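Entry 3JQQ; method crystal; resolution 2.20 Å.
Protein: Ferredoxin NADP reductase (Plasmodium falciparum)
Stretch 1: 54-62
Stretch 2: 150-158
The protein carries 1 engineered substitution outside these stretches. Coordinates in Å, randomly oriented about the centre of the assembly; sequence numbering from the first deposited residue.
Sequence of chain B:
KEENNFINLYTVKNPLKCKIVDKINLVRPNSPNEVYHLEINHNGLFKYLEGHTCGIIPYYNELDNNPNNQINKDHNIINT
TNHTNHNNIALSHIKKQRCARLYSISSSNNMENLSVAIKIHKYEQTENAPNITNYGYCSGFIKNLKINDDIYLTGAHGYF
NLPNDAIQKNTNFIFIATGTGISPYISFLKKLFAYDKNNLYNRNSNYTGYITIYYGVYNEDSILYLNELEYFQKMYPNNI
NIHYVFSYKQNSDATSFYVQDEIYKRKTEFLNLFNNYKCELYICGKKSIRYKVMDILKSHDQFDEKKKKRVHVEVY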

# COMPACT_ATOMS: atom_id res chain seq x y z
N CYS B 54 5.83 3.66 -16.48
CA CYS B 54 6.65 4.84 -16.62
C CYS B 54 6.75 5.46 -15.25
O CYS B 54 5.97 5.14 -14.36
CB CYS B 54 6.00 5.82 -17.60
SG CYS B 54 4.31 6.30 -17.16
N GLY B 55 7.72 6.35 -15.07
CA GLY B 55 7.79 7.14 -13.86
C GLY B 55 7.30 8.54 -14.18
O GLY B 55 7.52 9.06 -15.27
N ILE B 56 6.61 9.15 -13.22
CA ILE B 56 6.25 10.55 -13.33
C ILE B 56 6.98 11.29 -12.22
O ILE B 56 6.94 10.88 -11.07
CB ILE B 56 4.73 10.77 -13.17
CG1 ILE B 56 3.97 10.20 -14.38
CG2 ILE B 56 4.42 12.25 -13.01
CD1 ILE B 56 2.46 10.23 -14.23
N ILE B 57 7.67 12.37 -12.58
CA ILE B 57 8.35 13.20 -11.59
C ILE B 57 7.52 14.44 -11.28
O ILE B 57 7.47 15.38 -12.08
CB ILE B 57 9.75 13.65 -12.06
CG1 ILE B 57 10.60 12.44 -12.45
CG2 ILE B 57 10.44 14.47 -10.97
CD1 ILE B 57 11.84 12.81 -13.24
N PRO B 58 6.86 14.45 -10.12
CA PRO B 58 5.99 15.57 -9.75
C PRO B 58 6.77 16.87 -9.60
O PRO B 58 7.87 16.88 -9.05
CB PRO B 58 5.42 15.14 -8.39
CG PRO B 58 5.73 13.69 -8.25
CD PRO B 58 6.97 13.45 -9.04
N TYR B 59 6.19 17.96 -10.11
CA TYR B 59 6.75 19.31 -9.95
C TYR B 59 8.13 19.52 -10.57
O TYR B 59 8.84 20.46 -10.21
CB TYR B 59 6.77 19.71 -8.46
CG TYR B 59 5.43 19.57 -7.77
CD1 TYR B 59 4.43 20.53 -7.93
CD2 TYR B 59 5.16 18.48 -6.96
CE1 TYR B 59 3.21 20.40 -7.29
CE2 TYR B 59 3.94 18.34 -6.32
CZ TYR B 59 2.97 19.31 -6.49
OH TYR B 59 1.76 19.17 -5.85
N TYR B 60 8.52 18.66 -11.51
CA TYR B 60 9.79 18.82 -12.21
C TYR B 60 9.81 20.09 -13.06
O TYR B 60 8.80 20.46 -13.66
CB TYR B 60 10.10 17.60 -13.10
CG TYR B 60 11.46 17.66 -13.77
CD1 TYR B 60 12.55 16.97 -13.24
CD2 TYR B 60 11.66 18.39 -14.93
CE1 TYR B 60 13.79 17.02 -13.85
CE2 TYR B 60 12.90 18.44 -15.55
CZ TYR B 60 13.96 17.76 -15.00
OH TYR B 60 15.19 17.81 -15.61
N ASN B 61 10.96 20.75 -13.10
CA ASN B 61 11.18 21.92 -13.95
C ASN B 61 12.63 21.95 -14.45
O ASN B 61 13.47 21.19 -13.98
CB ASN B 61 10.85 23.21 -13.19
CG ASN B 61 10.97 24.45 -14.07
OD1 ASN B 61 10.90 24.37 -15.29
ND2 ASN B 61 11.16 25.60 -13.43
N GLU B 62 12.91 22.83 -15.40
CA GLU B 62 14.25 22.94 -15.97
C GLU B 62 15.17 23.78 -15.08
O GLU B 62 15.05 25.01 -15.05
CB GLU B 62 14.20 23.53 -17.38
CG GLU B 62 13.37 22.72 -18.35
CD GLU B 62 13.06 23.47 -19.63
OE1 GLU B 62 11.98 23.25 -20.21
OE2 GLU B 62 13.91 24.29 -20.06
N ASP B 150 3.03 20.66 -18.69
CA ASP B 150 4.21 19.80 -18.84
C ASP B 150 4.16 18.67 -17.81
O ASP B 150 3.78 18.88 -16.65
CB ASP B 150 5.50 20.60 -18.64
CG ASP B 150 5.80 21.54 -19.80
OD1 ASP B 150 5.15 21.42 -20.86
OD2 ASP B 150 6.69 22.40 -19.66
N ILE B 151 4.53 17.47 -18.23
CA ILE B 151 4.72 16.36 -17.31
C ILE B 151 5.96 15.57 -17.73
O ILE B 151 6.17 15.32 -18.92
CB ILE B 151 3.48 15.44 -17.23
CG1 ILE B 151 3.63 14.41 -16.11
CG2 ILE B 151 3.22 14.76 -18.57
CD1 ILE B 151 2.42 13.52 -15.91
N TYR B 152 6.79 15.20 -16.76
CA TYR B 152 8.09 14.59 -17.06
C TYR B 152 8.14 13.10 -16.73
O TYR B 152 7.97 12.70 -15.57
CB TYR B 152 9.22 15.36 -16.37
CG TYR B 152 9.38 16.78 -16.85
CD1 TYR B 152 8.52 17.79 -16.42
CD2 TYR B 152 10.39 17.13 -17.74
CE1 TYR B 152 8.66 19.09 -16.86
CE2 TYR B 152 10.53 18.43 -18.19
CZ TYR B 152 9.67 19.41 -17.75
OH TYR B 152 9.81 20.70 -18.19
N LEU B 153 8.39 12.29 -17.76
CA LEU B 153 8.39 10.83 -17.66
C LEU B 153 9.79 10.23 -17.62
O LEU B 153 10.73 10.76 -18.24
CB LEU B 153 7.64 10.21 -18.85
CG LEU B 153 6.10 10.19 -18.94
CD1 LEU B 153 5.46 9.78 -17.63
CD2 LEU B 153 5.56 11.53 -19.40
N THR B 154 9.92 9.12 -16.91
CA THR B 154 11.10 8.26 -16.97
C THR B 154 10.64 6.88 -17.42
O THR B 154 9.45 6.57 -17.33
CB THR B 154 11.79 8.12 -15.61
OG1 THR B 154 10.95 7.36 -14.73
CG2 THR B 154 12.06 9.49 -14.99
N GLY B 155 11.56 6.04 -17.89
CA GLY B 155 11.21 4.67 -18.28
C GLY B 155 11.71 4.26 -19.65
O GLY B 155 12.51 4.97 -20.26
N ALA B 156 11.23 3.11 -20.14
CA ALA B 156 10.25 2.29 -19.44
C ALA B 156 10.87 1.50 -18.29
O ALA B 156 12.09 1.44 -18.15
CB ALA B 156 9.56 1.34 -20.41
N HIS B 157 10.02 0.90 -17.46
CA HIS B 157 10.46 0.06 -16.36
C HIS B 157 9.65 -1.23 -16.33
O HIS B 157 8.54 -1.29 -16.86
CB HIS B 157 10.29 0.77 -15.02
CG HIS B 157 10.77 2.18 -15.00
ND1 HIS B 157 12.09 2.52 -14.82
CD2 HIS B 157 10.10 3.35 -15.10
CE1 HIS B 157 12.22 3.84 -14.83
NE2 HIS B 157 11.02 4.36 -15.00
N GLY B 158 10.21 -2.25 -15.68
CA GLY B 158 9.48 -3.48 -15.41
C GLY B 158 9.65 -4.55 -16.48
O GLY B 158 10.28 -4.32 -17.51
O HOH W 1 6.52 16.11 -14.38

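The start of the first stretch pairs antiparallel with the second, and together the two stretches bury 593 Å² against each other. The backbone ladder is short. Gly55 and Thr154 form a hydrogen-bonded pair: Gly55 N donates to Thr154 O at 2.9 Å, and Thr154 N donates to Gly55 O at 2.9 Å. Two residues along, Ile57 N donates to Tyr152 O at 3.0 Å. Between these links, at the non-hydrogen-bonded pair Ile56-Leu153, CA-H...O contacts bridge the strands: Leu153 CA lies 3.1 Å from Gly55 O and Ile56 CA lies 3.5 Å from Tyr152 O. Between Ile57 and Tyr152 a water stands in for the second direct bond. It donates to Ile57 O at 2.6 Å and accepts from Tyr152 N at 2.6 Å, filling the gap where the chains have begun to part.

One face of the sheet carries Cys54, Ile56 and Leu153. Leu153 is the bump here. Its CD1 reaches both neighbours on the partner strand, 3.7 Å from Cys54 SG and 3.6 Å from Ile56 CG1. Ile56 extends its own chain, chi2 t, to bring CD1 within 3.7 Å of Ile151 CD1. All four residues are buried, and their apolar side chains suit the close packing.

The other face is shaped by a hollow at Gly55. Thr154 occupies it. A CB on Gly55 would lie 2.3 Å from Thr154 OG1, a clash, so the bare backbone makes the room. Thr154 OG1 also hydrogen-bonds His157 NE2 at 3.0 Å; either could be the donor. The imidazole turns its edge to the bare backbone: His157 CD2 lies 3.8 Å from Gly55 N. The methyl of Thr154 serves a different neighbour: CG2 packs 3.8 Å from Ile57 CD1.

Gly155 has phi 131° and psi -169°. A CB there would jam against the carbonyl O of the residue before, and it would also be tight against Cys54 CA, at 3.5 Å. A cis peptide bond follows, before Ala156.

Beyond the ladder, a type II turn from Ile57 to Tyr60 redirects the first stretch. Pro58 and Tyr59 point away from the second stretch, but Tyr60 points back toward it. Tyr152 is the largest bump of the contact, with 138 Å² covered. Tyr60 CD2 sits over one face of its ring, 3.3 Å from Tyr152 CD2. The two rings are oblique, with planes at 44° and centroids 4.3 Å apart. They fill space between the diverging backbones. At the outer margin, Glu62 OE1 comes 3.9 Å from Tyr152 OH.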